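Local coordinates for tryptophan synthase alpha chain (Campylobacter jejuni, PDB 3THA), which probably catalyses, as the alpha subunit of tryptophan synthase, the aldol cleavage of indoleglycerol phosphate to indole and glyceraldehyde 3-phosphate, at residues B[212-215]-B[216-220]; B[134-137]-B[138-142]; B[234-238]-B[239-243]; B[150-154]-B[155-159]. All coordinates share one frame; numbering follows the deposited sequence.

Contact 1 (B[212-215]-B[216-220])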
loop_
_atom_site.group_PDB
_atom_site.type_symbol
_atom_site.label_atom_id
_atom_site.label_comp_id
_atom_site.label_asym_id
_atom_site.label_seq_id
_atom_site.Cartn_x
_atom_site.Cartn_y
_atom_site.Cartn_z
ATOM N N GLN B 212 -22.708 -2.072 12.950
ATOM C CA GLN B 212 -22.688 -2.822 14.230
ATOM C C GLN B 212 -21.229 -3.321 14.454
ATOM O O GLN B 212 -20.837 -3.648 15.570
ATOM C CB GLN B 212 -23.731 -3.990 14.304
ATOM C CG GLN B 212 -25.036 -3.932 13.407
ATOM C CD GLN B 212 -26.264 -3.179 14.004
ATOM O OE1 GLN B 212 -26.132 -2.066 14.531
ATOM N NE2 GLN B 212 -27.474 -3.779 13.869
ATOM N N ASP B 213 -20.471 -3.331 13.349
ATOM C CA ASP B 213 -19.035 -3.615 13.225
ATOM C C ASP B 213 -18.276 -2.430 13.833
ATOM O O ASP B 213 -17.134 -2.563 14.213
ATOM C CB ASP B 213 -18.704 -3.670 11.720
ATOM C CG ASP B 213 -17.667 -4.734 11.328
ATOM O OD1 ASP B 213 -17.654 -5.862 11.846
ATOM O OD2 ASP B 213 -16.888 -4.445 10.401
ATOM N N VAL B 214 -18.898 -1.254 13.878
ATOM C CA VAL B 214 -18.240 -0.129 14.525
ATOM C C VAL B 214 -18.750 0.049 15.935
ATOM O O VAL B 214 -18.010 0.513 16.793
ATOM C CB VAL B 214 -18.270 1.211 13.710
ATOM C CG1 VAL B 214 -18.543 0.956 12.262
ATOM C CG2 VAL B 214 -19.229 2.227 14.301
ATOM N N LYS B 215 -19.994 -0.350 16.188
ATOM C CA LYS B 215 -20.530 -0.231 17.537
ATOM C C LYS B 215 -19.836 -1.221 18.488
ATOM O O LYS B 215 -19.909 -1.068 19.714
ATOM C CB LYS B 215 -22.058 -0.345 17.563
ATOM C CG LYS B 215 -22.780 1.007 17.438
ATOM C CD LYS B 215 -24.308 0.851 17.414
ATOM C CE LYS B 215 -24.988 2.216 17.616
ATOM N NZ LYS B 215 -26.254 2.431 16.832
ATOM N N ARG B 216 -19.129 -2.198 17.922
ATOM C CA ARG B 216 -18.402 -3.158 18.747
ATOM C C ARG B 216 -16.961 -2.713 19.019
ATOM O O ARG B 216 -16.491 -2.746 20.154
ATOM C CB ARG B 216 -18.483 -4.586 18.175
ATOM C CG ARG B 216 -17.553 -4.912 17.015
ATOM C CD ARG B 216 -17.347 -6.432 16.905
ATOM N NE ARG B 216 -18.535 -7.144 16.427
ATOM C CZ ARG B 216 -18.617 -7.736 15.238
ATOM N NH1 ARG B 216 -17.566 -7.730 14.412
ATOM N NH2 ARG B 216 -19.741 -8.341 14.874
HETATM N N MSE B 217 -16.284 -2.265 17.973
HETATM C CA MSE B 217 -14.978 -1.649 18.120
HETATM C C MSE B 217 -15.035 -0.462 19.079
HETATM O O MSE B 217 -14.007 -0.079 19.654
HETATM C CB MSE B 217 -14.463 -1.199 16.759
HETATM C CG MSE B 217 -14.005 -2.333 15.865
HETATM SE SE MSE B 217 -12.376 -3.214 16.550
HETATM C CE MSE B 217 -12.343 -4.702 15.261
ATOM N N ARG B 218 -16.237 0.105 19.250
ATOM C CA ARG B 218 -16.448 1.243 20.145
ATOM C C ARG B 218 -16.232 0.917 21.619
ATOM O O ARG B 218 -15.975 1.819 22.416
ATOM C CB ARG B 218 -17.841 1.851 19.967
ATOM C CG ARG B 218 -17.951 2.852 18.820
ATOM C CD ARG B 218 -19.266 3.649 18.856
ATOM N NE ARG B 218 -19.203 4.714 17.866
ATOM C CZ ARG B 218 -20.066 4.909 16.877
ATOM N NH1 ARG B 218 -21.150 4.139 16.735
ATOM N NH2 ARG B 218 -19.833 5.909 16.039
ATOM N N LYS B 219 -16.330 -0.357 21.985
ATOM C CA LYS B 219 -16.047 -0.732 23.373
ATOM C C LYS B 219 -14.667 -1.337 23.543
ATOM O O LYS B 219 -14.370 -1.965 24.557
ATOM C CB LYS B 219 -17.131 -1.643 23.972
ATOM C CG LYS B 219 -17.748 -2.682 23.045
ATOM C CD LYS B 219 -19.266 -2.621 23.204
ATOM C CE LYS B 219 -20.003 -3.524 22.230
ATOM N NZ LYS B 219 -21.439 -3.094 22.058
ATOM N N VAL B 220 -13.823 -1.135 22.543
ATOM C CA VAL B 220 -12.507 -1.734 22.557
ATOM C C VAL B 220 -11.538 -0.676 23.038
ATOM O O VAL B 220 -10.742 -0.935 23.924
ATOM C CB VAL B 220 -12.137 -2.291 21.164
ATOM C CG1 VAL B 220 -10.652 -2.525 21.040
ATOM C CG2 VAL B 220 -12.907 -3.574 20.895
#
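Arg218 lays one face of its guanidinium group over the methyl CG2 of Val214, four residues back along the short helix 212-217, with Val214 CG2 3.6 Å from Arg218 NH1 and displaced toward the rim of the group. The two side chains run side by side and point the same way. At the edge of the same guanidinium, near its plane, comes Lys215 CG, also 3.6 Å from Arg218 NH1. Being extended from CG to NE, the arginine carries its NH2 past this aliphatic bed to a hydrogen bond with Asn16 OD1. On another side of the helix Asp213 OD1 stands 3.2 Å from Arg216 NH1, and here the carboxylate and guanidinium planes are turned 79° apart. The oxygen lies well off the guanidinium plane, which makes this a salt bridge of charges alone, while Asp213 OD2 accepts from Gln209 N. Backbone support is thin: Arg216 N to Gln212 O, 3.2 Å, and Arg218 N to Val214 O, 3.1 Å, are both weak. Val214 and Met217, a selenomethionine, touch Val224 of strand 223-226, so this helix packs on the barrel as the crossover between strands 202-205 and 223-226. The chemistry implies a weakly bonded helix where Arg218 lies on apolar Val214 and the Asp213-Arg216 attraction lacks direction, whereas the directional bonds of Asp213 and Arg218 go elsewhere in the chain.

Contact 2 (B[134-137]-B[138-142])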
loop_
_atom_site.group_PDB
_atom_site.type_symbol
_atom_site.label_atom_id
_atom_site.label_comp_id
_atom_site.label_asym_id
_atom_site.label_seq_id
_atom_site.Cartn_x
_atom_site.Cartn_y
_atom_site.Cartn_z
ATOM N N ILE B 134 10.585 13.109 12.207
ATOM C CA ILE B 134 10.243 13.335 13.598
ATOM C C ILE B 134 10.800 14.681 14.044
ATOM O O ILE B 134 10.143 15.432 14.783
ATOM C CB ILE B 134 10.821 12.226 14.482
ATOM C CG1 ILE B 134 9.996 10.946 14.322
ATOM C CG2 ILE B 134 10.936 12.678 15.958
ATOM C CD1 ILE B 134 10.585 9.713 15.099
ATOM N N LYS B 135 12.000 14.987 13.569
ATOM C CA LYS B 135 12.664 16.195 13.971
ATOM C C LYS B 135 11.825 17.378 13.533
ATOM O O LYS B 135 11.508 18.254 14.339
ATOM C CB LYS B 135 14.082 16.255 13.416
ATOM C CG LYS B 135 15.131 16.467 14.487
ATOM C CD LYS B 135 15.337 15.238 15.392
ATOM C CE LYS B 135 16.330 15.539 16.551
ATOM N NZ LYS B 135 16.347 14.436 17.570
ATOM N N GLU B 136 11.414 17.382 12.274
ATOM C CA GLU B 136 10.544 18.442 11.808
ATOM C C GLU B 136 9.192 18.429 12.500
ATOM O O GLU B 136 8.673 19.474 12.782
ATOM C CB GLU B 136 10.383 18.422 10.303
ATOM C CG GLU B 136 11.691 18.493 9.585
ATOM C CD GLU B 136 12.461 19.728 9.948
ATOM O OE1 GLU B 136 11.838 20.805 10.053
ATOM O OE2 GLU B 136 13.689 19.628 10.132
ATOM N N CYS B 137 8.613 17.268 12.789
ATOM C CA CYS B 137 7.328 17.287 13.501
ATOM C C CYS B 137 7.443 17.893 14.922
ATOM O O CYS B 137 6.644 18.759 15.258
ATOM C CB CYS B 137 6.627 15.934 13.533
ATOM S SG CYS B 137 6.157 15.237 11.907
ATOM N N GLU B 138 8.399 17.459 15.750
ATOM C CA GLU B 138 8.614 18.148 17.050
ATOM C C GLU B 138 8.684 19.653 16.806
ATOM O O GLU B 138 8.026 20.442 17.490
ATOM C CB GLU B 138 9.933 17.756 17.738
ATOM C CG GLU B 138 10.063 16.354 18.317
ATOM C CD GLU B 138 11.519 16.077 18.819
ATOM O OE1 GLU B 138 12.153 16.972 19.464
ATOM O OE2 GLU B 138 12.036 14.963 18.554
ATOM N N ARG B 139 9.487 20.038 15.815
ATOM C CA ARG B 139 9.763 21.452 15.521
ATOM C C ARG B 139 8.507 22.311 15.286
ATOM O O ARG B 139 8.498 23.479 15.659
ATOM C CB ARG B 139 10.744 21.582 14.336
ATOM C CG ARG B 139 10.938 23.024 13.830
ATOM C CD ARG B 139 11.939 23.153 12.678
ATOM N NE ARG B 139 13.297 23.200 13.209
ATOM C CZ ARG B 139 14.257 22.342 12.886
ATOM N NH1 ARG B 139 14.036 21.390 11.985
ATOM N NH2 ARG B 139 15.454 22.463 13.438
ATOM N N TYR B 140 7.474 21.750 14.651
ATOM C CA TYR B 140 6.253 22.508 14.335
ATOM C C TYR B 140 5.022 22.064 15.130
ATOM O O TYR B 140 3.898 22.482 14.835
ATOM C CB TYR B 140 5.967 22.450 12.832
ATOM C CG TYR B 140 7.005 23.160 11.997
ATOM C CD1 TYR B 140 8.014 22.438 11.354
ATOM C CD2 TYR B 140 6.990 24.558 11.859
ATOM C CE1 TYR B 140 8.985 23.081 10.570
ATOM C CE2 TYR B 140 7.963 25.224 11.094
ATOM C CZ TYR B 140 8.963 24.478 10.453
ATOM O OH TYR B 140 9.936 25.110 9.685
ATOM N N ASN B 141 5.250 21.228 16.143
ATOM C CA ASN B 141 4.178 20.702 16.979
ATOM C C ASN B 141 3.113 19.945 16.183
ATOM O O ASN B 141 1.916 20.220 16.273
ATOM C CB ASN B 141 3.541 21.824 17.797
ATOM C CG ASN B 141 4.278 22.104 19.092
ATOM O OD1 ASN B 141 5.100 21.310 19.568
ATOM N ND2 ASN B 141 3.951 23.221 19.691
ATOM N N ILE B 142 3.594 19.016 15.365
ATOM C CA ILE B 142 2.772 18.121 14.581
ATOM C C ILE B 142 3.166 16.762 15.100
ATOM O O ILE B 142 4.343 16.475 15.326
ATOM C CB ILE B 142 3.107 18.230 13.086
ATOM C CG1 ILE B 142 2.397 19.419 12.469
ATOM C CG2 ILE B 142 2.648 17.031 12.360
ATOM C CD1 ILE B 142 1.044 19.077 11.884
#
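Cys137 and Ile142 meet where helix 131-140 ends in a Schellman motif, within the beta-alpha-beta unit that links strands 117-121 and 143-148 of the barrel. This is the packed side. Cys137 SG lies 4.0 Å from Ile142 CG2, and both side chains rest on Leu120 of strand 117-121. Asn141, with positive phi (58°), reverses the chain and brings Ile142 N back to Cys137 O in a nearly straight bond of 3.1 Å. Asn141 N also bonds back into the last turn, to Glu138 O, while Tyr140 N bonds mainly to Glu136 O and only weakly to Cys137 O. Before it, the regular helix pattern holds, as in the bond of 2.8 Å from Glu138 N to Ile134 O.

The outer side is carried largely by charged chains and is looser. There Glu138 OE2 comes 3.6 Å from the methyl CG2 of Ile134, and Lys135 NZ and Glu138 OE2 stay 4.5 Å apart, too far to count as a salt bridge. Between the two sides, Glu136 and Arg139 lie alongside each other in a salt bridge. The glutamate bends at chi2 (-58°), which turns its carboxylate along the helix to the guanidinium edge, their planes 29° apart. Tyr140 has one ring face covered near its rim by Arg139 CG, and its hydroxyl makes a weak hydrogen bond to Glu106 OE2 of helix 105-114. In the salt bridge Arg139 NH1 meets both carboxylate oxygens, hydrogen-bonding to Glu136 OE1 at 3.0 Å on its syn side and lying 2.6 Å from Glu136 OE2.

Contact 3 (B[234-238]-B[239-243])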
loop_
_atom_site.group_PDB
_atom_site.type_symbol
_atom_site.label_atom_id
_atom_site.label_comp_id
_atom_site.label_asym_id
_atom_site.label_seq_id
_atom_site.Cartn_x
_atom_site.Cartn_y
_atom_site.Cartn_z
ATOM N N PHE B 234 -17.726 7.368 -1.666
ATOM C CA PHE B 234 -17.455 8.405 -2.628
ATOM C C PHE B 234 -17.624 8.008 -4.091
ATOM O O PHE B 234 -17.407 8.831 -4.986
ATOM C CB PHE B 234 -16.062 8.975 -2.390
ATOM C CG PHE B 234 -15.983 9.898 -1.217
ATOM C CD1 PHE B 234 -15.665 11.250 -1.392
ATOM C CD2 PHE B 234 -16.220 9.435 0.068
ATOM C CE1 PHE B 234 -15.557 12.108 -0.288
ATOM C CE2 PHE B 234 -16.126 10.294 1.166
ATOM C CZ PHE B 234 -15.789 11.635 0.981
ATOM N N LYS B 235 -18.015 6.773 -4.358
ATOM C CA LYS B 235 -18.096 6.357 -5.746
ATOM C C LYS B 235 -19.434 6.786 -6.320
ATOM O O LYS B 235 -19.687 6.588 -7.493
ATOM C CB LYS B 235 -17.876 4.860 -5.883
ATOM C CG LYS B 235 -17.611 4.392 -7.317
ATOM C CD LYS B 235 -16.764 3.091 -7.335
ATOM C CE LYS B 235 -17.216 2.108 -8.443
ATOM N NZ LYS B 235 -18.692 1.782 -8.395
ATOM N N GLN B 236 -20.274 7.391 -5.483
ATOM C CA GLN B 236 -21.514 8.012 -5.924
ATOM C C GLN B 236 -21.368 9.402 -6.513
ATOM O O GLN B 236 -20.550 10.200 -6.091
ATOM C CB GLN B 236 -22.578 8.013 -4.832
ATOM C CG GLN B 236 -23.449 6.740 -4.872
ATOM C CD GLN B 236 -23.054 5.747 -3.756
ATOM O OE1 GLN B 236 -23.662 4.677 -3.595
ATOM N NE2 GLN B 236 -22.066 6.121 -2.976
ATOM N N GLY B 237 -22.193 9.678 -7.504
ATOM C CA GLY B 237 -22.149 10.987 -8.127
ATOM C C GLY B 237 -23.073 11.936 -7.386
ATOM O O GLY B 237 -23.920 12.596 -8.030
ATOM N N ASN B 238 -22.911 12.002 -6.049
ATOM C CA ASN B 238 -23.917 12.636 -5.186
ATOM C C ASN B 238 -23.464 12.887 -3.785
ATOM O O ASN B 238 -23.379 11.963 -3.007
ATOM C CB ASN B 238 -25.171 11.766 -5.092
ATOM C CG ASN B 238 -26.407 12.542 -4.583
ATOM O OD1 ASN B 238 -26.346 13.332 -3.645
ATOM N ND2 ASN B 238 -27.527 12.279 -5.195
ATOM N N LEU B 239 -23.261 14.143 -3.427
ATOM C CA LEU B 239 -22.793 14.401 -2.095
ATOM C C LEU B 239 -23.784 14.015 -0.998
ATOM O O LEU B 239 -23.370 13.625 0.077
ATOM C CB LEU B 239 -22.338 15.843 -1.921
ATOM C CG LEU B 239 -20.936 15.727 -1.337
ATOM C CD1 LEU B 239 -20.185 16.999 -1.585
ATOM C CD2 LEU B 239 -20.912 15.388 0.146
ATOM N N ASP B 240 -25.077 14.129 -1.250
ATOM C CA ASP B 240 -26.037 13.830 -0.194
ATOM C C ASP B 240 -26.061 12.335 0.129
ATOM O O ASP B 240 -26.365 11.937 1.256
ATOM C CB ASP B 240 -27.467 14.300 -0.584
ATOM C CG ASP B 240 -27.500 15.737 -1.106
ATOM O OD1 ASP B 240 -28.130 15.973 -2.154
ATOM O OD2 ASP B 240 -26.876 16.635 -0.499
ATOM N N ILE B 241 -25.790 11.525 -0.892
ATOM C CA ILE B 241 -25.734 10.071 -0.777
ATOM C C ILE B 241 -24.403 9.741 -0.050
ATOM O O ILE B 241 -24.403 9.013 0.941
ATOM C CB ILE B 241 -25.855 9.354 -2.185
ATOM C CG1 ILE B 241 -27.145 9.718 -2.895
ATOM C CG2 ILE B 241 -25.834 7.848 -2.063
ATOM C CD1 ILE B 241 -27.333 9.032 -4.269
ATOM N N ILE B 242 -23.288 10.311 -0.504
ATOM C CA ILE B 242 -22.015 10.079 0.189
ATOM C C ILE B 242 -22.170 10.363 1.655
ATOM O O ILE B 242 -21.781 9.580 2.492
ATOM C CB ILE B 242 -20.879 10.959 -0.303
ATOM C CG1 ILE B 242 -20.622 10.706 -1.785
ATOM C CG2 ILE B 242 -19.637 10.655 0.487
ATOM C CD1 ILE B 242 -19.629 11.684 -2.393
HETATM N N MSE B 243 -22.752 11.502 1.951
HETATM C CA MSE B 243 -23.071 11.915 3.303
HETATM C C MSE B 243 -23.996 10.924 4.054
HETATM O O MSE B 243 -23.718 10.563 5.195
HETATM C CB MSE B 243 -23.740 13.285 3.213
HETATM C CG MSE B 243 -23.396 14.250 4.286
HETATM SE SE MSE B 243 -21.559 14.866 4.135
HETATM C CE MSE B 243 -21.792 16.177 5.584
#
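Ahead of the N-capped helix 239-248, Phe234 sets one ring face against Ile242, the two side chains crossing at about a right angle. Methyl CG2 of Ile242 sits 3.8 Å from the Phe234 ring centroid and 21° off the ring normal, a CH-pi contact. Phe33 of helix 27-35 meets the same ring edge-to-face, which ties the turn to the first helix after strand 15-21. The side chain of Phe234 lies about 11 Å from that of Glu46, a predicted catalytic proton acceptor. Further on, Gln236 crosses Ile241 at about a right angle, its CG 3.8 Å from Ile241 CG2. Gly237 then centres an inverse gamma turn that brings the chain to Asn238, the N-cap. Asn238 O begins the helix bonding, with a straight bond of 3.0 Å from Ile242 N and a weak one from Ile241 N; the cap itself is the side-chain oxygen. With CG anti to the backbone N (chi1 -162°), the Asn238 amide also lies across Ile241, its CG 3.4 Å from Ile241 CG1. Asn238 OD1 accepts weakly from Asp240 N at 2.8 Å and from Ile241 N at 3.3 Å.

Contact 4 (B[150-154]-B[155-159])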
loop_
_atom_site.group_PDB
_atom_site.type_symbol
_atom_site.label_atom_id
_atom_site.label_comp_id
_atom_site.label_asym_id
_atom_site.label_seq_id
_atom_site.Cartn_x
_atom_site.Cartn_y
_atom_site.Cartn_z
ATOM N N VAL B 150 -1.492 -6.027 17.180
ATOM C CA VAL B 150 -1.790 -6.945 18.246
ATOM C C VAL B 150 -0.553 -7.810 18.546
ATOM O O VAL B 150 -0.389 -8.322 19.659
ATOM C CB VAL B 150 -3.068 -7.775 17.890
ATOM C CG1 VAL B 150 -3.154 -9.069 18.680
ATOM C CG2 VAL B 150 -4.315 -6.952 18.130
ATOM N N THR B 151 0.336 -7.931 17.563
ATOM C CA THR B 151 1.483 -8.841 17.671
ATOM C C THR B 151 2.796 -8.148 18.001
ATOM O O THR B 151 3.790 -8.824 18.222
ATOM C CB THR B 151 1.757 -9.513 16.319
ATOM O OG1 THR B 151 1.842 -8.487 15.329
ATOM C CG2 THR B 151 0.660 -10.504 15.947
ATOM N N THR B 152 2.825 -6.824 17.956
ATOM C CA THR B 152 4.040 -6.085 18.244
ATOM C C THR B 152 4.426 -6.430 19.649
ATOM O O THR B 152 3.577 -6.352 20.519
ATOM C CB THR B 152 3.851 -4.568 18.160
ATOM O OG1 THR B 152 3.400 -4.221 16.852
ATOM C CG2 THR B 152 5.166 -3.859 18.405
ATOM N N PRO B 153 5.688 -6.871 19.862
ATOM C CA PRO B 153 6.214 -7.264 21.173
ATOM C C PRO B 153 5.956 -6.255 22.273
ATOM O O PRO B 153 6.027 -5.046 22.037
ATOM C CB PRO B 153 7.722 -7.381 20.923
ATOM C CG PRO B 153 7.813 -7.868 19.508
ATOM C CD PRO B 153 6.647 -7.175 18.781
ATOM N N LYS B 154 5.662 -6.749 23.472
ATOM C CA LYS B 154 5.380 -5.867 24.615
ATOM C C LYS B 154 6.455 -4.795 24.745
ATOM O O LYS B 154 6.127 -3.616 24.753
ATOM C CB LYS B 154 5.213 -6.634 25.938
ATOM C CG LYS B 154 4.576 -5.768 27.032
ATOM C CD LYS B 154 4.916 -6.224 28.432
ATOM C CE LYS B 154 4.028 -7.390 28.880
ATOM N NZ LYS B 154 4.761 -8.211 29.875
ATOM N N GLU B 155 7.728 -5.203 24.772
ATOM C CA GLU B 155 8.842 -4.260 24.905
ATOM C C GLU B 155 8.960 -3.282 23.717
ATOM O O GLU B 155 9.388 -2.140 23.875
ATOM C CB GLU B 155 10.148 -5.012 25.144
ATOM C CG GLU B 155 10.755 -5.704 23.904
ATOM C CD GLU B 155 10.184 -7.105 23.622
ATOM O OE1 GLU B 155 9.252 -7.560 24.372
ATOM O OE2 GLU B 155 10.682 -7.743 22.643
ATOM N N ARG B 156 8.577 -3.714 22.529
ATOM C CA ARG B 156 8.623 -2.828 21.381
ATOM C C ARG B 156 7.485 -1.783 21.499
ATOM O O ARG B 156 7.612 -0.641 21.065
ATOM C CB ARG B 156 8.578 -3.663 20.079
ATOM C CG ARG B 156 8.422 -2.852 18.777
ATOM C CD ARG B 156 9.754 -2.392 18.197
ATOM N NE ARG B 156 9.582 -1.676 16.930
ATOM C CZ ARG B 156 10.395 -0.710 16.478
ATOM N NH1 ARG B 156 11.465 -0.321 17.190
ATOM N NH2 ARG B 156 10.135 -0.127 15.302
ATOM N N VAL B 157 6.394 -2.167 22.151
ATOM C CA VAL B 157 5.260 -1.261 22.334
ATOM C C VAL B 157 5.611 -0.180 23.367
ATOM O O VAL B 157 5.377 1.009 23.142
ATOM C CB VAL B 157 3.968 -2.044 22.767
ATOM C CG1 VAL B 157 2.851 -1.104 23.207
ATOM C CG2 VAL B 157 3.505 -2.983 21.661
ATOM N N LYS B 158 6.146 -0.604 24.504
ATOM C CA LYS B 158 6.618 0.323 25.539
ATOM C C LYS B 158 7.554 1.371 24.901
ATOM O O LYS B 158 7.367 2.578 25.067
ATOM C CB LYS B 158 7.276 -0.458 26.686
ATOM C CG LYS B 158 8.023 0.369 27.729
ATOM C CD LYS B 158 8.128 -0.385 29.079
ATOM C CE LYS B 158 9.126 0.260 30.067
ATOM N NZ LYS B 158 8.650 1.537 30.723
ATOM N N LYS B 159 8.528 0.907 24.138
ATOM C CA LYS B 159 9.428 1.798 23.438
ATOM C C LYS B 159 8.759 2.720 22.372
ATOM O O LYS B 159 9.119 3.898 22.254
ATOM C CB LYS B 159 10.578 0.978 22.855
ATOM C CG LYS B 159 11.379 1.681 21.817
ATOM C CD LYS B 159 12.336 0.729 21.081
ATOM C CE LYS B 159 12.826 1.376 19.760
ATOM N NZ LYS B 159 13.566 2.672 20.000
#
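Pro153 O takes the N-H of Val157 in a bond of 2.9 Å, the first i to i+4 bond of helix 154-161, and the donor lies close to the line of the carbonyl bond. One residue on, Lys154 O is held by two donors: a nearly straight bond of 3.0 Å from Lys158 N and a weak one from Val157 N. The side chains gather round this first turn. Thr152, just ahead of the proline, sets its methyl CG2 against both Arg156 and Val157, 3.4 Å from Arg156 CG and 3.8 Å from Val157 CG2. That methyl is anti to the backbone N (chi1 -59° for OG1), which leaves Thr152 OG1 beside the N and turned to its partner, Ser149 N. Arg156 passes the threonine, then bends at chi2 (87°) and carries its guanidinium away to a salt bridge with Glu128. On the other flank Glu155 folds back, its OE2 3.4 Å from Pro153 CB, a van der Waals contact of the carboxylate with the proline ring. A carboxylate near the start of a helix would probably be stabilised by the helix dipole. Val157 touches Lys190 of the neighbouring helix 180-195, and Thr151 touches Asp70 of the second subunit. The arrangement is that of a helix N-terminus with proline at the N-cap, here beginning the helix that follows strand 143-148 of the TIM barrel.

In the fold
From the N terminus the chain reaches contact 2 first, where helix 131-140 ends and turns into strand 143-148. That strand leads to contact 4, which starts helix 154-161 on the way to strand 168-171. Contact 1 follows in the crossover from strand 202-205 to strand 223-226, and contact 3, after the last strand, joins the C-terminal helix 239-248 to the turn before it. All four are local and in series, so none nests in, crosses or touches another. Contacts 2 and 3, with centres about 36 Å apart, lie on opposite sides of the chain's centre, as do 1 and 2, and 3 and 4. Together they sample the outside of one eight-stranded parallel barrel.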